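Local coordinates for protein catalase (Bacillus pumilus, PDB 4QOL) that breaks down hydrogen peroxide with a heme cofactor and, probably, also oxidises phenolic substrates in a peroxidase-like way, at residues A[104-109]-A[189-194]; A[130-135]-A[183-188]; A[427-430]-A[436-439]. All blocks are in the same frame, centred on the assembly; numbering follows the deposited sequence.

Interaction 1 of 3, residues A[104-109]-A[189-194]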
loop_
_atom_site.group_PDB
_atom_site.type_symbol
_atom_site.label_atom_id
_atom_site.label_comp_id
_atom_site.label_asym_id
_atom_site.label_seq_id
_atom_site.Cartn_x
_atom_site.Cartn_y
_atom_site.Cartn_z
ATOM N N SER A 104 20.590 -5.347 12.355
ATOM C CA SER A 104 21.822 -6.094 12.165
ATOM C C SER A 104 22.965 -5.355 12.869
ATOM O O SER A 104 22.874 -4.162 13.178
ATOM C CB SER A 104 22.154 -6.270 10.655
ATOM O OG SER A 104 22.290 -5.063 9.942
ATOM N N PRO A 105 24.051 -6.057 13.192
ATOM C CA PRO A 105 25.150 -5.414 13.913
ATOM C C PRO A 105 25.922 -4.363 13.093
ATOM O O PRO A 105 26.027 -4.427 11.868
ATOM C CB PRO A 105 26.085 -6.571 14.245
ATOM C CG PRO A 105 25.194 -7.763 14.176
ATOM C CD PRO A 105 24.257 -7.511 13.080
ATOM N N GLU A 106 26.504 -3.423 13.820
ATOM C CA GLU A 106 27.248 -2.313 13.199
ATOM C C GLU A 106 28.778 -2.590 13.204
ATOM O O GLU A 106 29.597 -1.731 12.881
ATOM C CB GLU A 106 26.884 -0.998 13.869
ATOM C CG GLU A 106 25.472 -0.509 13.492
ATOM C CD GLU A 106 25.023 0.716 14.273
ATOM O OE1 GLU A 106 25.303 0.718 15.522
ATOM O OE2 GLU A 106 24.320 1.593 13.697
ATOM N N THR A 107 29.102 -3.843 13.473
ATOM C CA THR A 107 30.468 -4.388 13.439
ATOM C C THR A 107 30.803 -5.206 12.195
ATOM O O THR A 107 31.875 -5.805 12.148
ATOM C CB THR A 107 30.632 -5.320 14.651
ATOM O OG1 THR A 107 29.488 -6.117 14.791
ATOM C CG2 THR A 107 30.788 -4.521 15.940
ATOM N N LEU A 108 29.853 -5.315 11.247
ATOM C CA LEU A 108 30.103 -6.026 10.023
ATOM C C LEU A 108 30.933 -5.233 9.026
ATOM O O LEU A 108 30.925 -4.022 9.058
ATOM C CB LEU A 108 28.782 -6.401 9.378
ATOM C CG LEU A 108 27.724 -7.081 10.255
ATOM C CD1 LEU A 108 26.464 -7.473 9.485
ATOM C CD2 LEU A 108 28.309 -8.350 10.915
ATOM N N ARG A 109 31.594 -5.953 8.115
ATOM C CA ARG A 109 32.344 -5.322 7.051
ATOM C C ARG A 109 31.358 -4.773 6.041
ATOM O O ARG A 109 30.427 -5.496 5.648
ATOM C CB ARG A 109 33.296 -6.342 6.412
ATOM C CG ARG A 109 34.161 -5.732 5.313
ATOM C CD ARG A 109 35.260 -6.663 4.800
ATOM N NE ARG A 109 36.070 -7.217 5.892
ATOM C CZ ARG A 109 36.990 -6.553 6.564
ATOM N NH1 ARG A 109 37.403 -5.324 6.188
ATOM N NH2 ARG A 109 37.519 -7.118 7.594
ATOM N N ALA A 189 35.403 2.303 13.194
ATOM C CA ALA A 189 35.195 2.081 14.609
ATOM C C ALA A 189 33.801 2.513 15.044
ATOM O O ALA A 189 33.223 1.954 16.040
ATOM C CB ALA A 189 36.254 2.791 15.427
ATOM N N ASN A 190 33.316 3.562 14.393
ATOM C CA ASN A 190 31.994 4.100 14.629
ATOM C C ASN A 190 31.713 5.158 13.494
ATOM O O ASN A 190 32.488 5.274 12.576
ATOM C CB ASN A 190 31.926 4.723 16.041
ATOM C CG ASN A 190 32.985 5.779 16.257
ATOM O OD1 ASN A 190 33.027 6.780 15.537
ATOM N ND2 ASN A 190 33.867 5.587 17.279
ATOM N N TYR A 191 30.582 5.837 13.552
ATOM C CA TYR A 191 30.225 6.754 12.491
ATOM C C TYR A 191 30.950 8.096 12.579
ATOM O O TYR A 191 31.045 8.786 11.594
ATOM C CB TYR A 191 28.706 7.007 12.506
ATOM C CG TYR A 191 27.820 5.814 12.218
ATOM C CD1 TYR A 191 28.086 4.950 11.155
ATOM C CD2 TYR A 191 26.706 5.552 13.008
ATOM C CE1 TYR A 191 27.247 3.876 10.872
ATOM C CE2 TYR A 191 25.865 4.504 12.758
ATOM C CZ TYR A 191 26.133 3.632 11.697
ATOM O OH TYR A 191 25.296 2.581 11.464
ATOM N N ALA A 192 31.488 8.446 13.762
ATOM C CA ALA A 192 32.178 9.748 13.952
ATOM C C ALA A 192 33.627 9.718 13.472
ATOM O O ALA A 192 34.127 10.662 12.873
ATOM C CB ALA A 192 32.143 10.159 15.418
ATOM N N GLU A 193 34.287 8.587 13.643
ATOM C CA GLU A 193 35.736 8.480 13.320
ATOM C C GLU A 193 35.908 7.832 11.954
ATOM O O GLU A 193 36.496 6.752 11.795
ATOM C CB GLU A 193 36.433 7.667 14.426
ATOM C CG GLU A 193 36.412 8.351 15.790
ATOM C CD GLU A 193 37.069 7.518 16.881
ATOM O OE1 GLU A 193 36.353 6.939 17.743
ATOM O OE2 GLU A 193 38.301 7.448 16.887
ATOM N N MET A 194 35.300 8.473 10.952
ATOM C CA MET A 194 35.030 7.864 9.667
ATOM C C MET A 194 35.103 8.921 8.580
ATOM O O MET A 194 34.693 10.060 8.806
ATOM C CB MET A 194 33.602 7.303 9.717
ATOM C CG MET A 194 33.165 6.551 8.526
ATOM S SD MET A 194 31.480 5.861 8.716
ATOM C CE MET A 194 30.420 7.266 8.384
#

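Interaction 2 of 3, residues A[130-135]-A[183-188]. With HEM (protoporphyrin IX containing Fe), chain E.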
loop_
_atom_site.group_PDB
_atom_site.type_symbol
_atom_site.label_atom_id
_atom_site.label_comp_id
_atom_site.label_asym_id
_atom_site.label_seq_id
_atom_site.Cartn_x
_atom_site.Cartn_y
_atom_site.Cartn_z
ATOM N N ASN A 130 29.135 7.851 0.690
ATOM C CA ASN A 130 29.607 6.746 1.515
ATOM C C ASN A 130 30.932 7.131 2.134
ATOM O O ASN A 130 31.557 8.102 1.671
ATOM C CB ASN A 130 29.840 5.461 0.665
ATOM C CG ASN A 130 28.623 4.584 0.494
ATOM O OD1 ASN A 130 27.615 4.671 1.203
ATOM N ND2 ASN A 130 28.764 3.623 -0.436
ATOM N N ASN A 131 31.424 6.394 3.083
ATOM C CA ASN A 131 32.817 6.626 3.584
ATOM C C ASN A 131 33.866 6.372 2.530
ATOM O O ASN A 131 34.696 7.252 2.248
ATOM C CB ASN A 131 33.124 5.835 4.882
ATOM C CG ASN A 131 33.149 4.326 4.694
ATOM O OD1 ASN A 131 32.391 3.783 3.903
ATOM N ND2 ASN A 131 34.000 3.641 5.480
ATOM N N LEU A 132 33.846 5.185 1.909
ATOM C CA LEU A 132 34.821 4.896 0.896
ATOM C C LEU A 132 34.562 5.755 -0.384
ATOM O O LEU A 132 33.423 5.991 -0.757
ATOM C CB LEU A 132 34.824 3.405 0.541
ATOM C CG LEU A 132 34.910 2.491 1.746
ATOM C CD1 LEU A 132 34.843 1.046 1.303
ATOM C CD2 LEU A 132 36.200 2.712 2.541
ATOM N N PRO A 133 35.618 6.104 -1.098
ATOM C CA PRO A 133 35.453 7.122 -2.166
ATOM C C PRO A 133 35.199 6.616 -3.583
ATOM O O PRO A 133 35.053 7.493 -4.548
ATOM C CB PRO A 133 36.793 7.879 -2.149
ATOM C CG PRO A 133 37.754 6.824 -1.771
ATOM C CD PRO A 133 37.023 5.993 -0.717
ATOM N N ILE A 134 35.107 5.311 -3.739
ATOM C CA ILE A 134 34.809 4.648 -5.004
ATOM C C ILE A 134 33.723 3.630 -4.831
ATOM O O ILE A 134 33.208 3.439 -3.743
ATOM C CB ILE A 134 36.044 3.980 -5.599
ATOM C CG1 ILE A 134 36.677 3.052 -4.580
ATOM C CG2 ILE A 134 37.073 5.014 -5.992
ATOM C CD1 ILE A 134 37.682 2.172 -5.184
ATOM N N PHE A 135 33.342 2.964 -5.913
ATOM C CA PHE A 135 32.352 1.930 -5.845
ATOM C C PHE A 135 32.779 0.657 -6.571
ATOM O O PHE A 135 33.752 0.647 -7.312
ATOM C CB PHE A 135 30.995 2.436 -6.399
ATOM C CG PHE A 135 29.831 1.872 -5.716
ATOM C CD1 PHE A 135 29.636 2.102 -4.383
ATOM C CD2 PHE A 135 28.901 1.099 -6.393
ATOM C CE1 PHE A 135 28.581 1.537 -3.690
ATOM C CE2 PHE A 135 27.808 0.555 -5.740
ATOM C CZ PHE A 135 27.610 0.821 -4.400
ATOM N N SER A 183 40.666 -3.649 3.400
ATOM C CA SER A 183 41.494 -2.984 4.470
ATOM C C SER A 183 40.695 -2.912 5.733
ATOM O O SER A 183 39.497 -3.271 5.749
ATOM C CB SER A 183 41.960 -1.585 4.085
ATOM O OG SER A 183 40.935 -0.602 4.216
ATOM N N ASP A 184 41.298 -2.507 6.831
ATOM C CA ASP A 184 40.481 -2.450 8.027
ATOM C C ASP A 184 39.455 -1.306 7.925
ATOM O O ASP A 184 38.541 -1.196 8.770
ATOM C CB ASP A 184 41.320 -2.328 9.300
ATOM C CG ASP A 184 42.047 -3.671 9.684
ATOM O OD1 ASP A 184 41.594 -4.795 9.332
ATOM O OD2 ASP A 184 43.038 -3.545 10.434
ATOM N N GLU A 185 39.577 -0.454 6.922
ATOM C CA GLU A 185 38.565 0.618 6.792
ATOM C C GLU A 185 37.193 0.041 6.356
ATOM O O GLU A 185 36.185 0.750 6.439
ATOM C CB GLU A 185 39.013 1.733 5.813
ATOM C CG GLU A 185 38.233 3.013 6.029
ATOM C CD GLU A 185 38.769 4.190 5.209
ATOM O OE1 GLU A 185 39.922 4.157 4.743
ATOM O OE2 GLU A 185 38.051 5.179 5.096
ATOM N N GLY A 186 37.139 -1.253 5.993
ATOM C CA GLY A 186 35.881 -1.932 5.843
ATOM C C GLY A 186 35.037 -2.085 7.107
ATOM O O GLY A 186 33.838 -2.324 7.004
ATOM N N ILE A 187 35.640 -1.831 8.277
ATOM C CA ILE A 187 34.938 -1.756 9.529
ATOM C C ILE A 187 35.363 -0.509 10.298
ATOM O O ILE A 187 36.225 -0.570 11.184
ATOM C CB ILE A 187 35.144 -2.994 10.424
ATOM C CG1 ILE A 187 35.069 -4.287 9.611
ATOM C CG2 ILE A 187 34.093 -2.967 11.547
ATOM C CD1 ILE A 187 35.288 -5.547 10.403
ATOM N N PRO A 188 34.777 0.655 9.985
ATOM C CA PRO A 188 34.974 1.818 10.814
ATOM C C PRO A 188 34.676 1.589 12.299
ATOM O O PRO A 188 33.795 0.829 12.618
ATOM C CB PRO A 188 34.018 2.885 10.197
ATOM C CG PRO A 188 33.873 2.419 8.767
ATOM C CD PRO A 188 33.826 0.894 8.894
HETATM C CHA HEM E . 20.251 4.038 0.042
HETATM C CHB HEM E . 19.956 2.634 -4.592
HETATM C CHC HEM E . 24.832 3.520 -5.083
HETATM C CHD HEM E . 24.782 5.553 -0.685
HETATM C C1A HEM E . 19.770 3.548 -1.162
HETATM C C2A HEM E . 18.432 3.097 -1.401
HETATM C C3A HEM E . 18.353 2.707 -2.703
HETATM C C4A HEM E . 19.624 2.918 -3.267
HETATM C CMA HEM E . 17.200 2.230 -3.538
HETATM C CAA HEM E . 17.338 3.121 -0.382
HETATM C CBA HEM E . 16.981 4.609 -0.184
HETATM C CGA HEM E . 15.780 4.786 0.666
HETATM O O1A HEM E . 15.540 5.929 1.107
HETATM O O2A HEM E . 14.967 3.852 0.852
HETATM C C1B HEM E . 21.290 2.753 -5.073
HETATM C C2B HEM E . 21.644 2.401 -6.414
HETATM C C3B HEM E . 22.989 2.619 -6.567
HETATM C C4B HEM E . 23.480 3.178 -5.298
HETATM C CMB HEM E . 20.674 1.889 -7.448
HETATM C CAB HEM E . 23.833 2.451 -7.751
HETATM C CBB HEM E . 23.256 2.311 -8.947
HETATM C C1C HEM E . 25.238 4.164 -3.914
HETATM C C2C HEM E . 26.413 4.871 -3.802
HETATM C C3C HEM E . 26.409 5.419 -2.557
HETATM C C4C HEM E . 25.183 5.118 -1.919
HETATM C CMC HEM E . 27.501 4.892 -4.855
HETATM C CAC HEM E . 27.382 6.324 -2.046
HETATM C CBC HEM E . 28.057 7.050 -2.921
HETATM C C1D HEM E . 23.508 5.272 -0.167
HETATM C C2D HEM E . 23.135 5.673 1.190
HETATM C C3D HEM E . 21.894 5.239 1.428
HETATM C C4D HEM E . 21.499 4.575 0.189
HETATM C CMD HEM E . 24.062 6.419 2.103
HETATM C CAD HEM E . 21.066 5.421 2.675
HETATM C CBD HEM E . 20.469 6.844 2.591
HETATM C CGD HEM E . 19.689 6.991 3.864
HETATM O O1D HEM E . 20.315 7.312 4.867
HETATM O O2D HEM E . 18.444 6.796 3.908
HETATM N NA HEM E . 20.509 3.462 -2.345
HETATM N NB HEM E . 22.414 3.200 -4.482
HETATM N NC HEM E . 24.456 4.376 -2.800
HETATM N ND HEM E . 22.507 4.617 -0.745
HETATM FE FE HEM E . 22.468 3.937 -2.539
HETATM O O HOH W 1 33.789 0.849 5.121
HETATM O O HOH W 2 36.006 5.621 7.014
#

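Interaction 3 of 3, residues A[427-430]-A[436-439]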
loop_
_atom_site.group_PDB
_atom_site.type_symbol
_atom_site.label_atom_id
_atom_site.label_comp_id
_atom_site.label_asym_id
_atom_site.label_seq_id
_atom_site.Cartn_x
_atom_site.Cartn_y
_atom_site.Cartn_z
ATOM N N GLU A 427 47.858 0.965 -7.147
ATOM C CA GLU A 427 48.354 2.157 -6.475
ATOM C C GLU A 427 47.912 2.235 -5.051
ATOM O O GLU A 427 48.700 2.576 -4.159
ATOM C CB GLU A 427 47.936 3.435 -7.268
ATOM C CG GLU A 427 48.533 3.497 -8.661
ATOM C CD GLU A 427 47.979 4.598 -9.548
ATOM O OE1 GLU A 427 48.729 5.026 -10.479
ATOM O OE2 GLU A 427 46.781 5.022 -9.436
ATOM N N LYS A 428 46.659 1.819 -4.788
ATOM C CA LYS A 428 46.158 1.780 -3.419
ATOM C C LYS A 428 46.909 0.761 -2.607
ATOM O O LYS A 428 47.383 1.083 -1.499
ATOM C CB LYS A 428 44.647 1.498 -3.379
ATOM C CG LYS A 428 44.050 1.571 -1.984
ATOM C CD LYS A 428 44.170 2.928 -1.329
ATOM C CE LYS A 428 43.543 2.875 0.081
ATOM N NZ LYS A 428 43.726 4.171 0.771
ATOM N N TYR A 429 47.078 -0.433 -3.161
ATOM C CA TYR A 429 47.836 -1.492 -2.467
ATOM C C TYR A 429 49.213 -0.982 -2.036
ATOM O O TYR A 429 49.649 -1.096 -0.893
ATOM C CB TYR A 429 48.028 -2.713 -3.387
ATOM C CG TYR A 429 48.904 -3.795 -2.739
ATOM C CD1 TYR A 429 48.379 -4.598 -1.739
ATOM C CD2 TYR A 429 50.218 -3.998 -3.117
ATOM C CE1 TYR A 429 49.135 -5.603 -1.107
ATOM C CE2 TYR A 429 50.977 -4.988 -2.502
ATOM C CZ TYR A 429 50.433 -5.786 -1.518
ATOM O OH TYR A 429 51.212 -6.829 -0.908
ATOM N N ARG A 430 49.907 -0.382 -2.994
ATOM C CA ARG A 430 51.263 0.067 -2.713
ATOM C C ARG A 430 51.325 1.204 -1.730
ATOM O O ARG A 430 52.364 1.394 -1.104
ATOM C CB ARG A 430 51.991 0.416 -3.987
ATOM C CG ARG A 430 52.294 -0.793 -4.820
ATOM C CD ARG A 430 53.121 -0.437 -6.051
ATOM N NE ARG A 430 52.369 0.354 -7.028
ATOM C CZ ARG A 430 51.632 -0.132 -8.026
ATOM N NH1 ARG A 430 51.433 -1.447 -8.218
ATOM N NH2 ARG A 430 51.104 0.713 -8.876
ATOM N N GLU A 436 49.263 -2.497 7.180
ATOM C CA GLU A 436 47.982 -2.404 6.453
ATOM C C GLU A 436 47.898 -3.467 5.347
ATOM O O GLU A 436 46.837 -4.072 5.132
ATOM C CB GLU A 436 47.808 -1.035 5.880
ATOM C CG GLU A 436 47.552 0.048 6.912
ATOM C CD GLU A 436 47.479 1.413 6.265
ATOM O OE1 GLU A 436 48.356 1.767 5.468
ATOM O OE2 GLU A 436 46.496 2.137 6.489
ATOM N N LYS A 437 48.989 -3.701 4.634
ATOM C CA LYS A 437 48.988 -4.747 3.621
ATOM C C LYS A 437 48.743 -6.091 4.303
ATOM O O LYS A 437 48.026 -6.946 3.772
ATOM C CB LYS A 437 50.296 -4.844 2.907
ATOM C CG LYS A 437 50.614 -3.735 1.961
ATOM C CD LYS A 437 51.920 -4.105 1.261
ATOM C CE LYS A 437 52.329 -3.067 0.254
ATOM N NZ LYS A 437 52.864 -1.847 0.883
ATOM N N GLN A 438 49.374 -6.297 5.440
ATOM C CA GLN A 438 49.187 -7.593 6.130
ATOM C C GLN A 438 47.720 -7.779 6.538
ATOM O O GLN A 438 47.167 -8.866 6.412
ATOM C CB GLN A 438 50.126 -7.732 7.352
ATOM C CG GLN A 438 51.557 -8.080 6.914
ATOM C CD GLN A 438 52.531 -8.331 8.077
ATOM O OE1 GLN A 438 52.126 -8.729 9.170
ATOM N NE2 GLN A 438 53.821 -8.102 7.835
ATOM N N ALA A 439 47.101 -6.703 6.981
ATOM C CA ALA A 439 45.703 -6.770 7.421
ATOM C C ALA A 439 44.780 -7.066 6.182
ATOM O O ALA A 439 43.850 -7.855 6.245
ATOM C CB ALA A 439 45.321 -5.481 8.123
HETATM O O HOH W 3 54.623 -0.115 -1.039
#

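Interaction 1 of 3, residues A[104-109]-A[189-194]
Glu106 and Tyr191 meet from two irregular loops whose backbones remain well separated, the closest CA pair, Glu106 and Asn190, lying 8.1 Å apart. In the catalase fold, residues 104-109 belong to the connection between strands 88-96 and 113-120, and residues 189-194 to the one that leads from helix 175-181 to strand 196-197. Only two buried side chains bridge the gap, which accounts for the small interface of 81 Å². The bridge is one short hydrogen bond, Tyr191 OH donating to Glu106 OE2 at 2.6 Å. Glu106 sets CG beside its backbone N (chi1 -73°) and runs extended beyond it, which carries the carboxylate across to the phenol. OE2 lies at the ring's edge near its plane, 3.4 Å from Tyr191 CZ, while the carboxylate plane stands 87° from that of the ring. The hydroxyl comes to OE2 from above the carboxylate, 42° out of its plane. OE2 has a second hydrogen-bond partner in Thr244 OG1, and the Tyr191 side chain also packs on Ala243, both on helix 242-253. A phenylalanine in place of this tyrosine lacks the hydroxyl and would probably leave the buried OE2 with Thr244 but without its bond across the loops. The backbone that presents Tyr191 is itself fixed by an Asx motif, in which Asn190 OD1 accepts from Glu193 N at 2.9 Å. On the other branch of the same amide, Asn190 ND2 donates nearly within its own plane to Glu193 OE1, 2.9 Å away on the anti side of that carboxylate, though tilted out of its plane.

Interaction 2 of 3, residues A[130-135]-A[183-188]
Leu132 and Glu185 mark the closest backbone approach, with CA atoms 8.2 Å apart, between the irregular segment 130-135 and the 3-10 turn 184-186 of segment 183-188. An ST turn opens the second segment, Glu185 N donating to Ser183 OG at 3.0 Å. No direct hydrogen bond crosses the gap. Leu132 CD2 and the extended Glu185 chain slide past each other in opposite directions, the methyl 4.0 Å from Glu185 CG and about as far from the carboxylate: a van der Waals contact. Asn131 approaches from the direction opposite to Pro188, and its ND2 lies 3.5 Å from Pro188 CG. With chi1 at 67°, Asn131 holds CG between its backbone N and carbonyl carbon, aiming the amide at the turn. Two waters then accept from ND2 in well-separated directions. The first, 2.8 Å from Asn131 ND2, donates on to Glu185 O, and the second donates to Glu185 OE2 at 2.8 Å. Beyond the two segments, Asn131 OD1 is hydrogen-bonded to Arg112 N, and Glu185 OE2 forms a salt bridge with Arg195. Segment 130-135 also lines the heme pocket through Asn130 and Phe135. The heme methyl CMC lies over one face of the Phe135 ring, offset toward its rim and 3.5 Å from Phe135 CD1. Both N-H groups of a buried amide are thus satisfied through water, while its oxygen is held by backbone. Arg195 is likely to favour the ionised form of Glu185, so the contact joins the heme-lining loop to the turn by water bridges and packing rather than by a direct polar bond.

Interaction 3 of 3, residues A[427-430]-A[436-439]
Lys437 lies across the ring of Tyr429, where helices 423-431 and 434-448 come close; the CA atoms of these two residues are 7.0 Å apart. Its CB points toward segment 427-430, but makes no close contact with the ring; CG is the first atom to reach it, 3.9 Å from Tyr429 CE1. CD follows over the phenol end, 3.6 Å from Tyr429 CZ. CE sits over the face, offset toward the rim: it is 3.6 Å from Tyr429 CE2 and 4.0 Å from the ring centroid, 25° off the normal, which meets the geometry of a CH-pi contact. The same CE also lies 3.5 Å from Tyr429 O. Extended as far as CE, the lysine bends at its last torsion (chi4 75°), which lifts NZ farther above the ring, to a distance at which any cation-pi attraction is weak at most. The ammonium instead turns to the carbonyls at the end of helix 423-431. NZ donates at 3.1 Å to a water that in turn donates to Arg430 O at 2.7 Å, and NZ is also hydrogen-bonded to Tyr432 O in the linker. A positive charge beside these carbonyls would probably be favoured by the helix dipole. Tyr429 offers its ring by placing CG anti to the backbone N (chi1 176°). The ring is further fixed by stacking with Tyr470 and by a hydrogen bond from OH to Asp469, both on helix 468-478. Such packing between successive helices joined by a short linker, completed by a third helix, belongs to the C-terminal helical domain of the catalase fold, here within the catalase-related immune-responsive family region.

In the fold
Interactions 1 and 2 are buried and adjoin each other, their centres about 10 Å apart. Both draw on the connection between helix 175-181 and strand 196-197, and interaction 2 is nested along the chain within the loop closed by interaction 1. Arg109 of the first touches Ser183 and Gly186 of the second. Interaction 3 is partly buried, belongs to the C-terminal helices, and meets interaction 2 where Ala439 packs on Asp184. The chemistry changes accordingly: a single direct hydrogen bond between loops in interaction 1, bridging waters and van der Waals packing near the heme in interaction 2, and a lysine chain over a tyrosine face, with a water bridge at its charged end, in the more exposed interaction 3.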